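Side-chain contacts in alpha-amylase (Eisenia fetida, PDB 6M4K), which probably hydrolyses internal alpha-1,4-glucosidic bonds of starch-like polysaccharides, as a calcium-binding, cold-active member of glycoside hydrolase family 13: residues 144-149 against 157-162; 152-157 against 201-206. All coordinates share one frame; numbering follows the deposited sequence. Where two conformers were deposited one is given.

Contact 1: 144-149 against 157-162; sequences CSTSDG and PTEVRN. With CA (calcium ion), chain B.
Glu159 meets Thr146 first along the helix 157-162. With CG anti to the backbone N (chi1 -177°) and the chain extended beyond it, the carboxylate stands off the helix beside the loop. There the methyl CG2 of Thr146 lies over the flat face of the carboxylate, 3.5 Å from Glu159 CD. A methyl offers no polar group, so this is a van der Waals contact. Glu159 OE2 turns to the backbone of Asp153, and Thr146 OG1 is bonded to the carbonyl of Glu150. Gly149 N also closes a turn onto Thr146 O, at 3.2 Å. The loop and the short helix belong to the long excursion after barrel strand 97-102, the calcium-binding domain B of family 13 amylases. Val160 O takes a hydrogen bond from water 1 (2.9 Å), which is itself a calcium ligand. Next in line, Arg161 O binds the calcium ion directly at 2.4 Å. Asn162 ends the helix. Its backbone O lies 3.9 Å from Cys144 CB, and its side-chain OD1 instead bonds Trp206 NE1. Cys144 SG is joined to Cys163 in a disulfide, which ties the loop covalently to the residue just after the helix.

Contact 2: 152-157 against 201-206; sequences HDYNNP and ACKHMW. With CA (calcium ion), chain B.
Tyr154 OH lies at the edge of the His204 imidazole, in its plane, 3.8 Å from His204 CE1. One face of the imidazole carries Lys203 CG, 3.3 Å above the plane and offset toward the rim. The Tyr154 ring in turn receives Lys203 at its own edge: CE of the lysine is 4.1 Å from Tyr154 CE2, and the two side chains cross at about a right angle. A bend at chi3 (-70°) helps bring the end of the lysine beside the ring. Its NZ continues to a salt bridge with Glu243 and a bond to Ile238 O. His204 ND1 is hydrogen-bonded to Val160 O, which helps set the turn of the ring. With Tyr154 cut back to an alanine, the CE1 edge of His204 and the CE of Lys203 would probably lose the ring and hydroxyl packed against them, opening a gap between the two loops. At the other end, Pro157 O comes within 4.2 Å of Trp206 CH2, obliquely to the indole. Asp153 forms an Asx turn, its OD1 accepting from Asn155 N at 2.9 Å. Asn156 N-caps helix 157-162, where Tyr154 also packs on Val160. The contact thus sets this domain B loop on segment 201-206, which carries the calcium ligand His204 O (2.4 Å from the ion), follows barrel strand 196-199 and leads into helix 207-214, with Trp206 at the N-cap position.

In the fold
Contacts 1 and 2 meet at the calcium site, their centres about 9 Å apart. Contact 1 gives the ion Arg161 O and contact 2 gives it His204 O; Asn105 OD1, both carboxylate oxygens of Asp170 and three waters complete a shell of eight oxygens. The ion thus ties the 157-162 helix to the loop following barrel strand 196-199. Pro157 belongs to both contacts. Glu159 links them further: its OE2 accepts hydrogen bonds from His152 N and Asp153 N, each 2.8 Å away. On the far side of the helix, Arg161 CD packs 3.3 Å from Trp206 CD2. In this family the calcium site probably steadies domain B beside the catalytic cleft of the barrel.

Contact 1: 144-149 against 157-162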
# COMPACT_ATOMS: atom_id res chain seq x y z
N CYS A 144 -25.24 -1.32 -19.62
CA CYS A 144 -25.57 -1.70 -18.26
C CYS A 144 -27.08 -1.71 -18.13
O CYS A 144 -27.74 -0.73 -18.48
CB CYS A 144 -24.97 -0.69 -17.27
SG CYS A 144 -25.43 -0.98 -15.56
N SER A 145 -27.63 -2.82 -17.64
CA SER A 145 -29.07 -3.00 -17.58
C SER A 145 -29.64 -2.94 -16.17
O SER A 145 -30.83 -3.24 -15.98
CB SER A 145 -29.48 -4.31 -18.27
OG SER A 145 -28.91 -5.43 -17.61
N THR A 146 -28.85 -2.55 -15.18
CA THR A 146 -29.40 -2.44 -13.83
C THR A 146 -30.31 -1.23 -13.72
O THR A 146 -30.16 -0.24 -14.45
CB THR A 146 -28.28 -2.36 -12.79
OG1 THR A 146 -27.47 -1.21 -13.04
CG2 THR A 146 -27.42 -3.61 -12.83
N SER A 147 -31.27 -1.31 -12.79
CA SER A 147 -32.32 -0.30 -12.73
C SER A 147 -31.76 1.08 -12.36
O SER A 147 -32.27 2.09 -12.84
CB SER A 147 -33.40 -0.72 -11.74
OG SER A 147 -32.93 -0.66 -10.40
N ASP A 148 -30.73 1.13 -11.52
CA ASP A 148 -30.12 2.39 -11.15
C ASP A 148 -28.81 2.66 -11.87
O ASP A 148 -28.17 3.68 -11.60
CB ASP A 148 -29.91 2.46 -9.63
CG ASP A 148 -29.07 1.31 -9.10
OD1 ASP A 148 -28.56 0.51 -9.91
OD2 ASP A 148 -28.91 1.23 -7.87
N GLY A 149 -28.39 1.78 -12.77
CA GLY A 149 -27.12 1.94 -13.46
C GLY A 149 -25.90 1.57 -12.64
O GLY A 149 -24.78 1.75 -13.13
N PRO A 157 -19.50 -10.56 -14.35
CA PRO A 157 -18.36 -9.71 -14.74
C PRO A 157 -18.73 -8.54 -15.63
O PRO A 157 -18.11 -7.47 -15.52
CB PRO A 157 -17.42 -10.69 -15.47
CG PRO A 157 -17.77 -12.01 -14.92
CD PRO A 157 -19.25 -11.98 -14.66
N THR A 158 -19.71 -8.71 -16.51
CA THR A 158 -20.14 -7.60 -17.36
C THR A 158 -20.71 -6.46 -16.53
O THR A 158 -20.44 -5.29 -16.80
CB THR A 158 -21.17 -8.11 -18.37
OG1 THR A 158 -20.60 -9.19 -19.12
CG2 THR A 158 -21.61 -7.00 -19.31
N GLU A 159 -21.51 -6.79 -15.51
CA GLU A 159 -22.05 -5.77 -14.63
C GLU A 159 -20.95 -5.09 -13.82
O GLU A 159 -20.90 -3.86 -13.72
CB GLU A 159 -23.11 -6.39 -13.72
CG GLU A 159 -23.82 -5.44 -12.80
CD GLU A 159 -25.03 -6.07 -12.14
OE1 GLU A 159 -25.68 -6.92 -12.79
OE2 GLU A 159 -25.32 -5.73 -10.98
N VAL A 160 -20.04 -5.88 -13.25
CA VAL A 160 -18.94 -5.33 -12.47
C VAL A 160 -18.09 -4.38 -13.29
O VAL A 160 -17.58 -3.37 -12.78
CB VAL A 160 -18.11 -6.48 -11.85
CG1 VAL A 160 -16.88 -5.94 -11.14
CG2 VAL A 160 -18.96 -7.29 -10.89
N ARG A 161 -17.93 -4.65 -14.59
CA ARG A 161 -17.03 -3.86 -15.41
C ARG A 161 -17.72 -2.75 -16.19
O ARG A 161 -17.08 -1.73 -16.46
CB ARG A 161 -16.22 -4.76 -16.35
CG ARG A 161 -15.15 -5.56 -15.60
CD ARG A 161 -14.51 -6.66 -16.43
NE ARG A 161 -13.36 -7.25 -15.75
CZ ARG A 161 -12.99 -8.52 -15.85
NH1 ARG A 161 -13.69 -9.36 -16.60
NH2 ARG A 161 -11.93 -8.96 -15.19
N ASN A 162 -18.99 -2.90 -16.55
CA ASN A 162 -19.66 -1.92 -17.39
C ASN A 162 -20.69 -1.06 -16.68
O ASN A 162 -21.13 -0.06 -17.25
CB ASN A 162 -20.29 -2.61 -18.62
CG ASN A 162 -19.25 -3.17 -19.56
OD1 ASN A 162 -18.06 -2.89 -19.43
ND2 ASN A 162 -19.70 -3.95 -20.54
CA CA B . -15.68 0.05 -15.62
O HOH W 1 -17.25 -0.64 -13.71
O HOH W 2 -14.99 -0.91 -17.85
O HOH W 3 -14.53 1.83 -16.93

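Contact 2: 152-157 against 201-206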
# COMPACT_ATOMS: atom_id res chain seq x y z
N HIS A 152 -24.50 -4.30 -8.73
CA HIS A 152 -25.09 -5.03 -7.61
C HIS A 152 -24.69 -6.49 -7.57
O HIS A 152 -24.47 -7.03 -6.47
CB HIS A 152 -26.63 -4.89 -7.64
CG HIS A 152 -27.10 -3.47 -7.67
ND1 HIS A 152 -27.06 -2.65 -6.57
CD2 HIS A 152 -27.62 -2.73 -8.68
CE1 HIS A 152 -27.54 -1.46 -6.89
NE2 HIS A 152 -27.89 -1.48 -8.17
N ASP A 153 -24.55 -7.15 -8.72
CA ASP A 153 -24.29 -8.59 -8.79
C ASP A 153 -22.82 -8.81 -9.12
O ASP A 153 -22.41 -8.74 -10.28
CB ASP A 153 -25.19 -9.22 -9.86
CG ASP A 153 -25.03 -10.73 -9.95
OD1 ASP A 153 -24.17 -11.31 -9.25
OD2 ASP A 153 -25.77 -11.33 -10.76
N TYR A 154 -22.02 -9.13 -8.10
CA TYR A 154 -20.60 -9.39 -8.30
C TYR A 154 -20.31 -10.78 -8.88
O TYR A 154 -19.14 -11.13 -9.04
CB TYR A 154 -19.80 -9.09 -7.03
CG TYR A 154 -19.57 -7.60 -6.85
CD1 TYR A 154 -20.56 -6.79 -6.30
CD2 TYR A 154 -18.39 -7.00 -7.27
CE1 TYR A 154 -20.37 -5.42 -6.15
CE2 TYR A 154 -18.19 -5.63 -7.12
CZ TYR A 154 -19.18 -4.85 -6.57
OH TYR A 154 -18.99 -3.48 -6.43
N ASN A 155 -21.33 -11.56 -9.21
CA ASN A 155 -21.17 -12.79 -9.99
C ASN A 155 -21.36 -12.56 -11.48
O ASN A 155 -21.34 -13.52 -12.26
CB ASN A 155 -22.09 -13.88 -9.45
CG ASN A 155 -21.64 -14.39 -8.10
OD1 ASN A 155 -20.44 -14.41 -7.80
ND2 ASN A 155 -22.59 -14.80 -7.26
N ASN A 156 -21.49 -11.30 -11.89
CA ASN A 156 -21.70 -10.93 -13.29
C ASN A 156 -20.55 -10.02 -13.71
O ASN A 156 -20.60 -8.80 -13.47
CB ASN A 156 -23.04 -10.19 -13.39
CG ASN A 156 -23.43 -9.86 -14.81
OD1 ASN A 156 -22.59 -9.63 -15.66
ND2 ASN A 156 -24.74 -9.81 -15.07
N PRO A 157 -19.50 -10.56 -14.35
CA PRO A 157 -18.36 -9.71 -14.74
C PRO A 157 -18.73 -8.54 -15.63
O PRO A 157 -18.11 -7.47 -15.52
CB PRO A 157 -17.42 -10.69 -15.47
CG PRO A 157 -17.77 -12.01 -14.92
CD PRO A 157 -19.25 -11.98 -14.66
N ALA A 201 -9.18 0.60 -8.87
CA ALA A 201 -10.46 0.02 -9.31
C ALA A 201 -10.32 -0.89 -10.52
O ALA A 201 -11.20 -0.95 -11.38
CB ALA A 201 -11.52 1.10 -9.54
N CYS A 202 -9.23 -1.66 -10.58
CA CYS A 202 -9.00 -2.50 -11.76
C CYS A 202 -10.02 -3.63 -11.90
O CYS A 202 -10.23 -4.10 -13.02
CB CYS A 202 -7.58 -3.05 -11.77
SG CYS A 202 -6.35 -1.86 -12.29
N LYS A 203 -10.62 -4.10 -10.80
CA LYS A 203 -11.66 -5.13 -10.96
C LYS A 203 -12.81 -4.63 -11.81
O LYS A 203 -13.53 -5.45 -12.41
CB LYS A 203 -12.18 -5.64 -9.61
CG LYS A 203 -13.20 -4.74 -8.93
CD LYS A 203 -13.45 -5.20 -7.50
CE LYS A 203 -14.21 -6.52 -7.46
NZ LYS A 203 -14.46 -6.94 -6.04
N HIS A 204 -12.99 -3.32 -11.89
CA HIS A 204 -14.06 -2.69 -12.66
C HIS A 204 -13.66 -2.38 -14.09
O HIS A 204 -14.46 -1.79 -14.83
CB HIS A 204 -14.53 -1.45 -11.91
CG HIS A 204 -15.05 -1.77 -10.55
ND1 HIS A 204 -16.25 -2.41 -10.36
CD2 HIS A 204 -14.51 -1.63 -9.32
CE1 HIS A 204 -16.45 -2.62 -9.07
NE2 HIS A 204 -15.40 -2.15 -8.42
N MET A 205 -12.46 -2.77 -14.50
CA MET A 205 -12.02 -2.62 -15.88
C MET A 205 -11.76 -3.99 -16.49
O MET A 205 -11.49 -4.96 -15.79
CB MET A 205 -10.79 -1.71 -15.98
CG MET A 205 -11.12 -0.27 -15.61
SD MET A 205 -9.74 0.88 -15.64
CE MET A 205 -8.80 0.33 -14.21
N TRP A 206 -11.86 -4.05 -17.82
CA TRP A 206 -11.56 -5.28 -18.54
C TRP A 206 -10.05 -5.42 -18.69
O TRP A 206 -9.39 -4.46 -19.10
CB TRP A 206 -12.20 -5.26 -19.93
CG TRP A 206 -13.69 -5.26 -19.90
CD1 TRP A 206 -14.51 -4.18 -20.01
CD2 TRP A 206 -14.55 -6.40 -19.74
NE1 TRP A 206 -15.83 -4.57 -19.92
CE2 TRP A 206 -15.88 -5.93 -19.76
CE3 TRP A 206 -14.33 -7.78 -19.59
CZ2 TRP A 206 -16.98 -6.77 -19.62
CZ3 TRP A 206 -15.43 -8.61 -19.44
CH2 TRP A 206 -16.73 -8.10 -19.47
CA CA B . -15.68 0.05 -15.62
O HOH W 1 -17.25 -0.64 -13.71
O HOH W 2 -14.99 -0.91 -17.85
O HOH W 3 -14.53 1.83 -16.93